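Local structure of pyoverdine synthetase F (Pseudomonas aeruginosa PAO1, 6CUL) at residues His235-Thr240 against Leu264-Ala269; Lys34-Ser39 against Asn254-Ser259; Asn168-Val173 against Ala185-Asp190. The protein is a pyoverdine synthetase of alpha/beta architecture, built round a mixed seven-stranded sheet and modelled here with the ligand FGD bound. All coordinates share one frame; numbering follows the deposited sequence.

Interactions 1 and 2 use two separate parts of helix 248-271: its Leu264-Ala269 part meets edge strand 233-241, and its Asn254-Ser259 part meets the start of helix 36-46. Their centres are about 11 Å apart, and Thr240 OG1 probably hydrogen-bonds Asn255 OD1, at 2.5 Å. Interaction 3 lies about 14 Å from interaction 1 and 13 Å from interaction 2, centre to centre, where strand 166-170 of the same sheet runs into a loop. It approaches interaction 1 through Asp236 OD2, 3.4 Å from Val173 CG1. The pocket for FGD is lined by Pro67, Arg68, Gly71, Lys72, Asp75, Thr109, Tyr110, Arg112, Tyr113 and Pro114, all outside the six segments.

Interaction 1: His235-Thr240 against Leu264-Ala269; sequences HDVLKT and LHEGLA
His235 reaches from the edge strand onto helix 248-271, where its ring lies against the backbone at Gly267 and hydrogen-bonds Glu266. This is the tight part of the contact. His235 CB sits 3.7 Å from Gly267 CA, a closeness made possible because the glycine puts no side chain in the way. With its CG trans to its own backbone N (chi1 -179°), the imidazole reaches across to Glu266, the residue before Gly267. His235 CD2 comes within 3.3 Å of Gly267 N, approaching obliquely, and His235 NE2 is only 3.1 Å from Glu266 CB. That same nitrogen donates to Glu266 OE1 at 2.9 Å, with an N-H...O angle of 149°. The oxygen lies near the ring plane, at the edge, but NE2 meets it from above the carboxylate, 56° out of that group's plane. The Glu266 chain is extended beyond CG, and its carboxylate plane stands steeply to the imidazole.

Farther along the strand the packing thins. Val237 CG2 just reaches Glu266 OE1 at 4.1 Å; Val237 also touches Ser259 and Ala263 of the same helix. Lys239 is exposed, and its NZ stays 5.3 Å from Glu266 OE1, too far for an ion pair, though its charge may still help stabilise the carboxylate. Glu266 is itself exposed, so the hydrogen bond lies at the solvent side of the contact.

The helix follows strand 233-241 in the chain, and segments 235-240 and 264-269 run roughly antiparallel, their axes 7.8 Å apart at closest approach: the strand-then-helix packing of a layered alpha/beta fold, here at the edge of the mixed sheet.

Interaction 2: Lys34-Ser39 against Asn254-Ser259; sequences KSVLES and NNFNNS
Val36 and Phe256 make the apolar part of this contact between the start of helix 36-46 and helix 248-271. The CG2 branch of Val36, trans to its own carbonyl carbon, comes over one face of the Phe256 ring and meets CZ at 4.0 Å, the two side chains crossing at about a right angle. Val36 also packs on Leu260 and Leu264 of helix 248-271. Phe256 in turn meets the ring of Phe261.

The polar contacts gather at the rim of that ring. Lys34 O lies near the ring plane, 3.5 Å from both Phe256 CD2 and CE2, facing C-H groups of the edge. Water 1 also sits at the edge, in plane; it donates to Lys34 O at 3.3 Å and accepts from Asn257 ND2 at 2.8 Å. Asn257 ND2 also bonds Trp253 O, while the ammonium of Lys34 turns to a salt bridge with Glu42.

Capping is local: Ser35 is the N-cap of helix 36-46, and its OG accepts from Glu38 N at 3.0 Å, with an N-H...O angle of 161°.

No direct hydrogen bond joins the segments; a methyl, a carbonyl at the ring edge and one water imply a join without directed bonds.

Interaction 3: Asn168-Val173 against Ala185-Asp190; sequences NIHPGV and AYATLD
Water 2 joins Pro171 to Ala187, donating to both backbone carbonyls: it lies 2.7 Å from Ala187 O and 3.1 Å from Pro171 O. Pro171 O has a second neighbour across the contact, the methyl group of Ala187, whose CB is 3.6 Å away. That methyl is also met obliquely by the His170 ring, with His170 NE2 3.7 Å from Ala187 CB. His170 NE2 is hydrogen-bonded to Arg182 O, and toward Ala187 it meets the methyl.

Pro171 is the centre of an inverse gamma turn at the end of strand 166-170, with a weak bond of 3.0 Å from Gly172 N to His170 O. The turn folds the chain back round the histidine: Pro171 CD lies over one face of the imidazole, 3.4 Å above its plane and offset toward the rim, and Gly172 C stands at the ring edge. Because His170 CG is trans to the backbone nitrogen (chi1 175°), the ring tucks beneath the proline.

On the other side Ala187 opens helix 187-195. Tyr186, its N-cap residue, stacks on Trp203, and Tyr186 O accepts from Asp190 N at 2.8 Å in the first turn.

Interaction 1: His235-Thr240 against Leu264-Ala269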
ATOM      1  N   HIS A 235     -13.171   5.552  -5.428  1.00 27.80           N
ATOM      2  CA  HIS A 235     -13.189   4.830  -6.662  1.00 30.92           C
ATOM      3  C   HIS A 235     -12.930   3.377  -6.389  1.00 31.75           C
ATOM      4  O   HIS A 235     -12.114   3.065  -5.574  1.00 25.33           O
ATOM      5  CB  HIS A 235     -12.219   5.391  -7.679  1.00 36.84           C
ATOM      6  CG  HIS A 235     -12.229   4.681  -8.981  1.00 33.15           C
ATOM      7  ND1 HIS A 235     -13.369   4.478  -9.692  1.00 31.81           N
ATOM      8  CD2 HIS A 235     -11.252   4.079  -9.669  1.00 39.12           C
ATOM      9  CE1 HIS A 235     -13.090   3.815 -10.781  1.00 37.83           C
ATOM     10  NE2 HIS A 235     -11.812   3.557 -10.792  1.00 30.27           N
ATOM     11  N   ASP A 236     -13.653   2.528  -7.084  1.00 30.86           N
ATOM     12  CA  ASP A 236     -13.577   1.121  -6.873  1.00 27.63           C
ATOM     13  C   ASP A 236     -13.510   0.229  -8.096  1.00 26.26           C
ATOM     14  O   ASP A 236     -14.155   0.498  -9.028  1.00 18.51           O
ATOM     15  CB  ASP A 236     -14.801   0.739  -6.114  1.00 38.47           C
ATOM     16  CG  ASP A 236     -14.522  -0.161  -5.028  1.00 36.95           C
ATOM     17  OD1 ASP A 236     -13.369  -0.431  -4.759  1.00 34.42           O
ATOM     18  OD2 ASP A 236     -15.480  -0.596  -4.410  1.00 33.69           O
ATOM     19  N   VAL A 237     -12.723  -0.829  -8.022  1.00 23.54           N
ATOM     20  CA  VAL A 237     -12.568  -1.802  -9.070  1.00 20.58           C
ATOM     21  C   VAL A 237     -12.690  -3.205  -8.501  1.00 28.27           C
ATOM     22  O   VAL A 237     -12.305  -3.424  -7.449  1.00 26.57           O
ATOM     23  CB  VAL A 237     -11.262  -1.626  -9.881  1.00 25.53           C
ATOM     24  CG1 VAL A 237     -11.095  -2.625 -11.011  1.00 24.38           C
ATOM     25  CG2 VAL A 237     -11.225  -0.277 -10.492  1.00 37.42           C
ATOM     26  N   LEU A 238     -13.274  -4.085  -9.272  1.00 35.60           N
ATOM     27  CA  LEU A 238     -13.487  -5.426  -8.898  1.00 34.34           C
ATOM     28  C   LEU A 238     -13.376  -6.284 -10.070  1.00 28.68           C
ATOM     29  O   LEU A 238     -14.320  -6.763 -10.540  1.00 33.09           O
ATOM     30  CB  LEU A 238     -14.863  -5.553  -8.266  1.00 35.13           C
ATOM     31  CG  LEU A 238     -15.301  -6.914  -7.823  1.00 38.66           C
ATOM     32  CD1 LEU A 238     -14.428  -7.511  -6.759  1.00 40.20           C
ATOM     33  CD2 LEU A 238     -16.760  -6.956  -7.428  1.00 33.27           C
ATOM     34  N   LYS A 239     -12.194  -6.484 -10.544  1.00 27.75           N
ATOM     35  CA  LYS A 239     -11.953  -7.289 -11.708  1.00 29.78           C
ATOM     36  C   LYS A 239     -11.029  -8.521 -11.569  1.00 36.51           C
ATOM     37  O   LYS A 239     -10.475  -8.966 -12.513  1.00 34.62           O
ATOM     38  CB  LYS A 239     -11.426  -6.366 -12.775  1.00 27.46           C
ATOM     39  CG  LYS A 239     -12.397  -5.315 -13.101  1.00 25.25           C
ATOM     40  CD  LYS A 239     -12.016  -4.540 -14.276  1.00 34.63           C
ATOM     41  CE  LYS A 239     -13.068  -3.541 -14.648  1.00 41.66           C
ATOM     42  NZ  LYS A 239     -13.176  -2.339 -13.813  1.00 46.94           N
ATOM     43  N   THR A 240     -10.873  -9.048 -10.385  1.00 40.66           N
ATOM     44  CA  THR A 240      -9.977 -10.143 -10.183  1.00 41.00           C
ATOM     45  C   THR A 240     -10.702 -11.457  -9.915  1.00 40.14           C
ATOM     46  O   THR A 240     -11.208 -11.646  -8.866  1.00 38.20           O
ATOM     47  CB  THR A 240      -9.055  -9.815  -9.029  1.00 38.87           C
ATOM     48  OG1 THR A 240      -8.681  -8.456  -9.071  1.00 25.48           O
ATOM     49  CG2 THR A 240      -7.848 -10.617  -9.124  1.00 36.44           C
ATOM     50  N   LEU A 264      -6.076   2.630  -8.484  1.00 32.63           N
ATOM     51  CA  LEU A 264      -5.317   3.730  -8.075  1.00 27.75           C
ATOM     52  C   LEU A 264      -5.210   4.781  -9.165  1.00 25.92           C
ATOM     53  O   LEU A 264      -5.307   5.896  -8.863  1.00 17.15           O
ATOM     54  CB  LEU A 264      -3.958   3.295  -7.584  1.00 44.50           C
ATOM     55  CG  LEU A 264      -2.845   4.301  -7.478  1.00 18.24           C
ATOM     56  CD1 LEU A 264      -3.043   5.297  -6.390  1.00 15.13           C
ATOM     57  CD2 LEU A 264      -1.547   3.574  -7.435  1.00 16.10           C
ATOM     58  N   HIS A 265      -4.941   4.416 -10.393  1.00 26.34           N
ATOM     59  CA  HIS A 265      -4.893   5.399 -11.449  1.00 26.54           C
ATOM     60  C   HIS A 265      -6.238   6.055 -11.808  1.00 28.09           C
ATOM     61  O   HIS A 265      -6.335   7.217 -11.844  1.00 29.89           O
ATOM     62  CB  HIS A 265      -4.244   4.833 -12.676  1.00 30.24           C
ATOM     63  CG  HIS A 265      -3.012   4.018 -12.400  1.00 34.80           C
ATOM     64  ND1 HIS A 265      -2.485   3.145 -13.310  1.00 30.97           N
ATOM     65  CD2 HIS A 265      -2.284   3.870 -11.279  1.00 30.87           C
ATOM     66  CE1 HIS A 265      -1.468   2.525 -12.775  1.00 33.98           C
ATOM     67  NE2 HIS A 265      -1.329   2.942 -11.544  1.00 35.03           N
ATOM     68  N   GLU A 266      -7.277   5.292 -11.997  1.00 29.00           N
ATOM     69  CA  GLU A 266      -8.555   5.872 -12.258  1.00 34.96           C
ATOM     70  C   GLU A 266      -9.003   6.727 -11.104  1.00 34.12           C
ATOM     71  O   GLU A 266      -9.511   7.739 -11.354  1.00 27.32           O
ATOM     72  CB  GLU A 266      -9.618   4.847 -12.534  1.00 40.38           C
ATOM     73  CG  GLU A 266      -9.650   4.321 -13.942  1.00 35.22           C
ATOM     74  CD  GLU A 266     -10.842   3.462 -14.216  1.00 43.62           C
ATOM     75  OE1 GLU A 266     -11.155   2.552 -13.460  1.00 39.59           O
ATOM     76  OE2 GLU A 266     -11.475   3.728 -15.207  1.00 41.51           O
ATOM     77  N   GLY A 267      -8.758   6.300  -9.881  1.00 30.78           N
ATOM     78  CA  GLY A 267      -9.086   7.089  -8.748  1.00 34.90           C
ATOM     79  C   GLY A 267      -8.332   8.417  -8.728  1.00 34.62           C
ATOM     80  O   GLY A 267      -8.918   9.381  -8.436  1.00 31.56           O
ATOM     81  N   LEU A 268      -7.043   8.440  -9.004  1.00 31.41           N
ATOM     82  CA  LEU A 268      -6.318   9.682  -9.070  1.00 30.83           C
ATOM     83  C   LEU A 268      -6.869  10.582 -10.219  1.00 25.98           C
ATOM     84  O   LEU A 268      -7.175  11.691 -10.000  1.00 22.03           O
ATOM     85  CB  LEU A 268      -4.798   9.455  -9.186  1.00 33.01           C
ATOM     86  CG  LEU A 268      -3.962   8.920  -8.008  1.00 33.14           C
ATOM     87  CD1 LEU A 268      -2.533   8.580  -8.372  1.00 27.89           C
ATOM     88  CD2 LEU A 268      -3.947   9.759  -6.761  1.00 35.89           C
ATOM     89  N   ALA A 269      -7.107   9.996 -11.379  1.00 36.79           N
ATOM     90  CA  ALA A 269      -7.609  10.714 -12.548  1.00 34.65           C
ATOM     91  C   ALA A 269      -8.905  11.404 -12.255  1.00 29.53           C
ATOM     92  O   ALA A 269      -9.066  12.529 -12.580  1.00 24.61           O
ATOM     93  CB  ALA A 269      -7.784   9.770 -13.705  1.00 33.04           C
TER

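Interaction 2: Lys34-Ser39 against Asn254-Ser259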
ATOM      1  N   LYS A  34       5.558  -6.482  -9.459  1.00 41.33           N
ATOM      2  CA  LYS A  34       5.764  -5.076  -9.563  1.00 33.68           C
ATOM      3  C   LYS A  34       5.117  -4.406  -8.400  1.00 33.24           C
ATOM      4  O   LYS A  34       4.112  -4.840  -7.973  1.00 32.75           O
ATOM      5  CB  LYS A  34       5.145  -4.585 -10.855  1.00 35.87           C
ATOM      6  CG  LYS A  34       5.406  -3.162 -11.239  1.00 29.70           C
ATOM      7  CD  LYS A  34       4.475  -2.740 -12.319  1.00 29.08           C
ATOM      8  CE  LYS A  34       4.949  -3.113 -13.707  1.00 35.58           C
ATOM      9  NZ  LYS A  34       4.126  -2.657 -14.838  1.00 26.19           N
ATOM     10  N   SER A  35       5.740  -3.378  -7.885  1.00 28.24           N
ATOM     11  CA  SER A  35       5.188  -2.624  -6.828  1.00 26.17           C
ATOM     12  C   SER A  35       4.124  -1.658  -7.249  1.00 28.88           C
ATOM     13  O   SER A  35       3.950  -1.371  -8.372  1.00 24.23           O
ATOM     14  CB  SER A  35       6.249  -1.892  -6.086  1.00 23.85           C
ATOM     15  OG  SER A  35       6.708  -0.820  -6.766  1.00 31.90           O
ATOM     16  N   VAL A  36       3.369  -1.219  -6.283  1.00 39.34           N
ATOM     17  CA  VAL A  36       2.372  -0.214  -6.494  1.00 35.46           C
ATOM     18  C   VAL A  36       3.000   1.085  -6.960  1.00 34.24           C
ATOM     19  O   VAL A  36       2.443   1.719  -7.769  1.00 34.82           O
ATOM     20  CB  VAL A  36       1.562   0.030  -5.265  1.00 30.00           C
ATOM     21  CG1 VAL A  36       0.604   1.146  -5.480  1.00 36.91           C
ATOM     22  CG2 VAL A  36       0.818  -1.201  -4.903  1.00 37.79           C
ATOM     23  N   LEU A  37       4.124   1.479  -6.399  1.00 32.49           N
ATOM     24  CA  LEU A  37       4.830   2.646  -6.820  1.00 28.06           C
ATOM     25  C   LEU A  37       5.372   2.523  -8.231  1.00 30.78           C
ATOM     26  O   LEU A  37       5.302   3.416  -8.967  1.00 27.11           O
ATOM     27  CB  LEU A  37       5.931   2.972  -5.835  1.00 31.39           C
ATOM     28  CG  LEU A  37       6.688   4.275  -5.997  1.00 36.87           C
ATOM     29  CD1 LEU A  37       5.781   5.417  -5.715  1.00 30.87           C
ATOM     30  CD2 LEU A  37       7.933   4.378  -5.147  1.00 39.85           C
ATOM     31  N   GLU A  38       5.889   1.383  -8.592  1.00 35.08           N
ATOM     32  CA  GLU A  38       6.381   1.200  -9.942  1.00 37.41           C
ATOM     33  C   GLU A  38       5.264   1.352 -10.954  1.00 32.38           C
ATOM     34  O   GLU A  38       5.483   1.908 -11.965  1.00 35.90           O
ATOM     35  CB  GLU A  38       7.089  -0.115 -10.140  1.00 32.58           C
ATOM     36  CG  GLU A  38       7.848  -0.141 -11.423  1.00 28.90           C
ATOM     37  CD  GLU A  38       8.816  -1.247 -11.516  1.00 36.15           C
ATOM     38  OE1 GLU A  38       8.777  -2.103 -10.704  1.00 38.06           O
ATOM     39  OE2 GLU A  38       9.635  -1.266 -12.398  1.00 47.33           O
ATOM     40  N   SER A  39       4.102   0.841 -10.646  1.00 24.45           N
ATOM     41  CA  SER A  39       3.030   1.020 -11.518  1.00 27.14           C
ATOM     42  C   SER A  39       2.652   2.489 -11.650  1.00 30.40           C
ATOM     43  O   SER A  39       2.356   2.871 -12.702  1.00 26.61           O
ATOM     44  CB  SER A  39       1.833   0.160 -11.152  1.00 36.42           C
ATOM     45  OG  SER A  39       1.163  -0.115 -12.295  1.00 27.04           O
ATOM     46  N   ASN A 254      -2.539 -10.953  -9.435  1.00 34.69           N
ATOM     47  CA  ASN A 254      -3.678 -10.632 -10.207  1.00 31.70           C
ATOM     48  C   ASN A 254      -4.515  -9.436  -9.715  1.00 34.83           C
ATOM     49  O   ASN A 254      -4.962  -8.663 -10.491  1.00 34.97           O
ATOM     50  CB  ASN A 254      -4.531 -11.835 -10.294  1.00 30.62           C
ATOM     51  CG  ASN A 254      -3.952 -12.866 -11.183  1.00 32.48           C
ATOM     52  OD1 ASN A 254      -3.019 -12.645 -11.857  1.00 29.21           O
ATOM     53  ND2 ASN A 254      -4.528 -13.998 -11.167  1.00 41.09           N
ATOM     54  N   ASN A 255      -4.763  -9.325  -8.440  1.00 29.99           N
ATOM     55  CA  ASN A 255      -5.452  -8.180  -7.939  1.00 26.49           C
ATOM     56  C   ASN A 255      -4.608  -6.916  -8.151  1.00 30.46           C
ATOM     57  O   ASN A 255      -5.138  -5.915  -8.440  1.00 33.39           O
ATOM     58  CB  ASN A 255      -5.900  -8.352  -6.518  1.00 30.38           C
ATOM     59  CG  ASN A 255      -7.069  -7.493  -6.190  1.00 30.22           C
ATOM     60  OD1 ASN A 255      -8.000  -7.407  -6.938  1.00 25.30           O
ATOM     61  ND2 ASN A 255      -7.003  -6.830  -5.090  1.00 18.41           N
ATOM     62  N   PHE A 256      -3.304  -6.996  -7.966  1.00 33.17           N
ATOM     63  CA  PHE A 256      -2.443  -5.882  -8.243  1.00 30.40           C
ATOM     64  C   PHE A 256      -2.539  -5.574  -9.695  1.00 32.84           C
ATOM     65  O   PHE A 256      -2.622  -4.457 -10.000  1.00 38.75           O
ATOM     66  CB  PHE A 256      -0.992  -6.202  -8.095  1.00 31.76           C
ATOM     67  CG  PHE A 256      -0.375  -5.804  -6.824  1.00 36.93           C
ATOM     68  CD1 PHE A 256      -1.097  -5.626  -5.709  1.00 35.91           C
ATOM     69  CD2 PHE A 256       1.006  -5.731  -6.733  1.00 39.44           C
ATOM     70  CE1 PHE A 256      -0.462  -5.316  -4.531  1.00 39.40           C
ATOM     71  CE2 PHE A 256       1.629  -5.434  -5.580  1.00 33.47           C
ATOM     72  CZ  PHE A 256       0.907  -5.217  -4.489  1.00 42.33           C
ATOM     73  N   ASN A 257      -2.456  -6.557 -10.589  1.00 27.07           N
ATOM     74  CA  ASN A 257      -2.581  -6.331 -12.016  1.00 26.33           C
ATOM     75  C   ASN A 257      -4.041  -6.198 -12.596  1.00 30.67           C
ATOM     76  O   ASN A 257      -4.243  -5.474 -13.496  1.00 25.19           O
ATOM     77  CB  ASN A 257      -1.617  -7.259 -12.791  1.00 31.63           C
ATOM     78  CG  ASN A 257      -0.100  -7.066 -12.400  1.00 33.16           C
ATOM     79  OD1 ASN A 257       0.664  -6.478 -13.106  1.00 36.33           O
ATOM     80  ND2 ASN A 257       0.290  -7.594 -11.339  1.00 38.48           N
ATOM     81  N   ASN A 258      -5.023  -6.928 -12.081  1.00 29.65           N
ATOM     82  CA  ASN A 258      -6.414  -6.818 -12.553  1.00 31.47           C
ATOM     83  C   ASN A 258      -7.251  -5.696 -11.985  1.00 29.06           C
ATOM     84  O   ASN A 258      -8.045  -5.168 -12.639  1.00 22.48           O
ATOM     85  CB  ASN A 258      -7.182  -8.122 -12.377  1.00 35.37           C
ATOM     86  CG  ASN A 258      -7.320  -8.915 -13.653  1.00 40.78           C
ATOM     87  OD1 ASN A 258      -6.745  -8.587 -14.649  1.00 29.31           O
ATOM     88  ND2 ASN A 258      -8.098  -9.960 -13.606  1.00 40.11           N
ATOM     89  N   SER A 259      -7.089  -5.388 -10.738  1.00 21.63           N
ATOM     90  CA  SER A 259      -7.828  -4.352 -10.151  1.00 24.32           C
ATOM     91  C   SER A 259      -7.145  -3.217  -9.433  1.00 28.85           C
ATOM     92  O   SER A 259      -7.684  -2.220  -9.361  1.00 26.22           O
ATOM     93  CB  SER A 259      -8.805  -5.017  -9.207  1.00 36.39           C
ATOM     94  OG  SER A 259      -9.788  -4.155  -8.837  1.00 32.01           O
TER
HETATM   95  O   HOH W   1       2.624  -7.038  -9.871  1.00 24.15           O

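Interaction 3: Asn168-Val173 against Ala185-Asp190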
ATOM      1  N   ASN A 168      -5.851   5.914   0.813  1.00 37.85           N
ATOM      2  CA  ASN A 168      -5.277   4.599   0.889  1.00 35.80           C
ATOM      3  C   ASN A 168      -5.749   3.670  -0.219  1.00 34.75           C
ATOM      4  O   ASN A 168      -6.900   3.659  -0.483  1.00 37.14           O
ATOM      5  CB  ASN A 168      -5.585   3.945   2.225  1.00 29.73           C
ATOM      6  CG  ASN A 168      -5.047   2.557   2.333  1.00 27.31           C
ATOM      7  OD1 ASN A 168      -3.894   2.351   2.286  1.00 32.76           O
ATOM      8  ND2 ASN A 168      -5.890   1.635   2.400  1.00 31.65           N
ATOM      9  N   ILE A 169      -4.856   2.943  -0.869  1.00 27.97           N
ATOM     10  CA  ILE A 169      -5.245   1.986  -1.880  1.00 27.79           C
ATOM     11  C   ILE A 169      -5.302   0.602  -1.212  1.00 21.50           C
ATOM     12  O   ILE A 169      -4.337   0.097  -0.782  1.00 16.67           O
ATOM     13  CB  ILE A 169      -4.403   2.064  -3.150  1.00 34.10           C
ATOM     14  CG1 ILE A 169      -4.952   1.063  -4.217  1.00 36.02           C
ATOM     15  CG2 ILE A 169      -2.938   1.958  -2.835  1.00 19.47           C
ATOM     16  CD1 ILE A 169      -6.236   1.378  -4.876  1.00 25.39           C
ATOM     17  N   HIS A 170      -6.472   0.027  -1.139  1.00 20.84           N
ATOM     18  CA  HIS A 170      -6.662  -1.164  -0.401  1.00 16.37           C
ATOM     19  C   HIS A 170      -6.975  -2.338  -1.309  1.00 22.67           C
ATOM     20  O   HIS A 170      -7.709  -2.171  -2.186  1.00 24.56           O
ATOM     21  CB  HIS A 170      -7.774  -0.939   0.658  1.00 28.06           C
ATOM     22  CG  HIS A 170      -8.140  -2.167   1.417  1.00 30.43           C
ATOM     23  ND1 HIS A 170      -7.654  -2.447   2.649  1.00 30.82           N
ATOM     24  CD2 HIS A 170      -8.822  -3.250   1.054  1.00 34.42           C
ATOM     25  CE1 HIS A 170      -8.075  -3.613   3.037  1.00 30.16           C
ATOM     26  NE2 HIS A 170      -8.778  -4.124   2.078  1.00 26.21           N
ATOM     27  N   PRO A 171      -6.420  -3.528  -1.065  1.00 24.74           N
ATOM     28  CA  PRO A 171      -6.622  -4.723  -1.850  1.00 27.19           C
ATOM     29  C   PRO A 171      -7.856  -5.553  -1.539  1.00 25.32           C
ATOM     30  O   PRO A 171      -7.800  -6.642  -1.139  1.00 21.86           O
ATOM     31  CB  PRO A 171      -5.381  -5.505  -1.585  1.00 20.81           C
ATOM     32  CG  PRO A 171      -4.999  -5.134  -0.292  1.00 24.85           C
ATOM     33  CD  PRO A 171      -5.505  -3.803   0.014  1.00 29.83           C
ATOM     34  N   GLY A 172      -8.960  -4.931  -1.847  1.00 24.83           N
ATOM     35  CA  GLY A 172     -10.288  -5.424  -1.743  1.00 27.22           C
ATOM     36  C   GLY A 172     -11.290  -4.315  -1.638  1.00 26.18           C
ATOM     37  O   GLY A 172     -10.997  -3.265  -1.228  1.00 21.97           O
ATOM     38  N   VAL A 173     -12.516  -4.649  -1.954  1.00 34.46           N
ATOM     39  CA  VAL A 173     -13.608  -3.708  -1.931  1.00 35.40           C
ATOM     40  C   VAL A 173     -13.847  -3.307  -0.516  1.00 29.67           C
ATOM     41  O   VAL A 173     -13.584  -4.036   0.364  1.00 36.03           O
ATOM     42  CB  VAL A 173     -14.822  -4.293  -2.662  1.00 40.00           C
ATOM     43  CG1 VAL A 173     -16.046  -3.443  -2.613  1.00 45.68           C
ATOM     44  CG2 VAL A 173     -14.509  -4.504  -4.068  1.00 33.99           C
ATOM     45  N   ALA A 185      -6.364  -6.102   6.944  1.00 34.07           N
ATOM     46  CA  ALA A 185      -5.095  -6.714   6.633  1.00 32.94           C
ATOM     47  C   ALA A 185      -5.259  -8.200   6.157  1.00 38.45           C
ATOM     48  O   ALA A 185      -4.404  -8.679   5.540  1.00 30.55           O
ATOM     49  CB  ALA A 185      -4.123  -6.563   7.776  1.00 26.21           C
ATOM     50  N   TYR A 186      -6.364  -8.840   6.429  1.00 21.09           N
ATOM     51  CA  TYR A 186      -6.575 -10.145   5.933  1.00 22.98           C
ATOM     52  C   TYR A 186      -7.253 -10.240   4.547  1.00 30.09           C
ATOM     53  O   TYR A 186      -7.518 -11.306   4.124  1.00 29.32           O
ATOM     54  CB  TYR A 186      -7.355 -10.960   6.951  1.00 25.85           C
ATOM     55  CG  TYR A 186      -6.526 -11.327   8.139  1.00 27.54           C
ATOM     56  CD1 TYR A 186      -5.770 -12.475   8.159  1.00 37.14           C
ATOM     57  CD2 TYR A 186      -6.435 -10.504   9.220  1.00 25.92           C
ATOM     58  CE1 TYR A 186      -5.005 -12.810   9.257  1.00 31.38           C
ATOM     59  CE2 TYR A 186      -5.649 -10.822  10.290  1.00 30.78           C
ATOM     60  CZ  TYR A 186      -4.938 -11.976  10.301  1.00 31.54           C
ATOM     61  OH  TYR A 186      -4.163 -12.265  11.332  1.00 31.23           O
ATOM     62  N   ALA A 187      -7.449  -9.148   3.858  1.00 21.96           N
ATOM     63  CA  ALA A 187      -8.209  -9.170   2.688  1.00 17.21           C
ATOM     64  C   ALA A 187      -7.730 -10.067   1.580  1.00 34.09           C
ATOM     65  O   ALA A 187      -8.533 -10.584   0.895  1.00 31.96           O
ATOM     66  CB  ALA A 187      -8.385  -7.789   2.196  1.00 26.99           C
ATOM     67  N   THR A 188      -6.448 -10.179   1.332  1.00 33.57           N
ATOM     68  CA  THR A 188      -6.019 -11.064   0.300  1.00 32.63           C
ATOM     69  C   THR A 188      -6.222 -12.547   0.603  1.00 33.29           C
ATOM     70  O   THR A 188      -6.564 -13.272  -0.257  1.00 30.87           O
ATOM     71  CB  THR A 188      -4.652 -10.740  -0.198  1.00 31.55           C
ATOM     72  OG1 THR A 188      -4.459 -11.529  -1.310  1.00 36.21           O
ATOM     73  CG2 THR A 188      -3.665 -11.102   0.721  1.00 35.47           C
ATOM     74  N   LEU A 189      -5.919 -12.937   1.832  1.00 26.57           N
ATOM     75  CA  LEU A 189      -6.152 -14.258   2.330  1.00 29.86           C
ATOM     76  C   LEU A 189      -7.674 -14.545   2.477  1.00 40.35           C
ATOM     77  O   LEU A 189      -8.114 -15.549   2.111  1.00 34.80           O
ATOM     78  CB  LEU A 189      -5.379 -14.491   3.610  1.00 32.14           C
ATOM     79  CG  LEU A 189      -3.849 -14.638   3.614  1.00 20.93           C
ATOM     80  CD1 LEU A 189      -3.193 -13.794   4.636  1.00 23.51           C
ATOM     81  CD2 LEU A 189      -3.416 -16.042   3.808  1.00 21.23           C
ATOM     82  N   ASP A 190      -8.487 -13.609   2.937  1.00 39.70           N
ATOM     83  CA  ASP A 190      -9.930 -13.837   3.004  1.00 40.50           C
ATOM     84  C   ASP A 190     -10.497 -14.136   1.594  1.00 41.96           C
ATOM     85  O   ASP A 190     -11.404 -14.891   1.501  1.00 37.64           O
ATOM     86  CB  ASP A 190     -10.670 -12.644   3.571  1.00 26.10           C
ATOM     87  CG  ASP A 190     -10.704 -12.606   5.013  1.00 25.75           C
ATOM     88  OD1 ASP A 190     -10.445 -13.518   5.674  1.00 34.83           O
ATOM     89  OD2 ASP A 190     -10.997 -11.617   5.526  1.00 22.50           O
TER
HETATM   90  O   HOH W   2      -9.345  -9.334  -1.383  1.00 27.03           O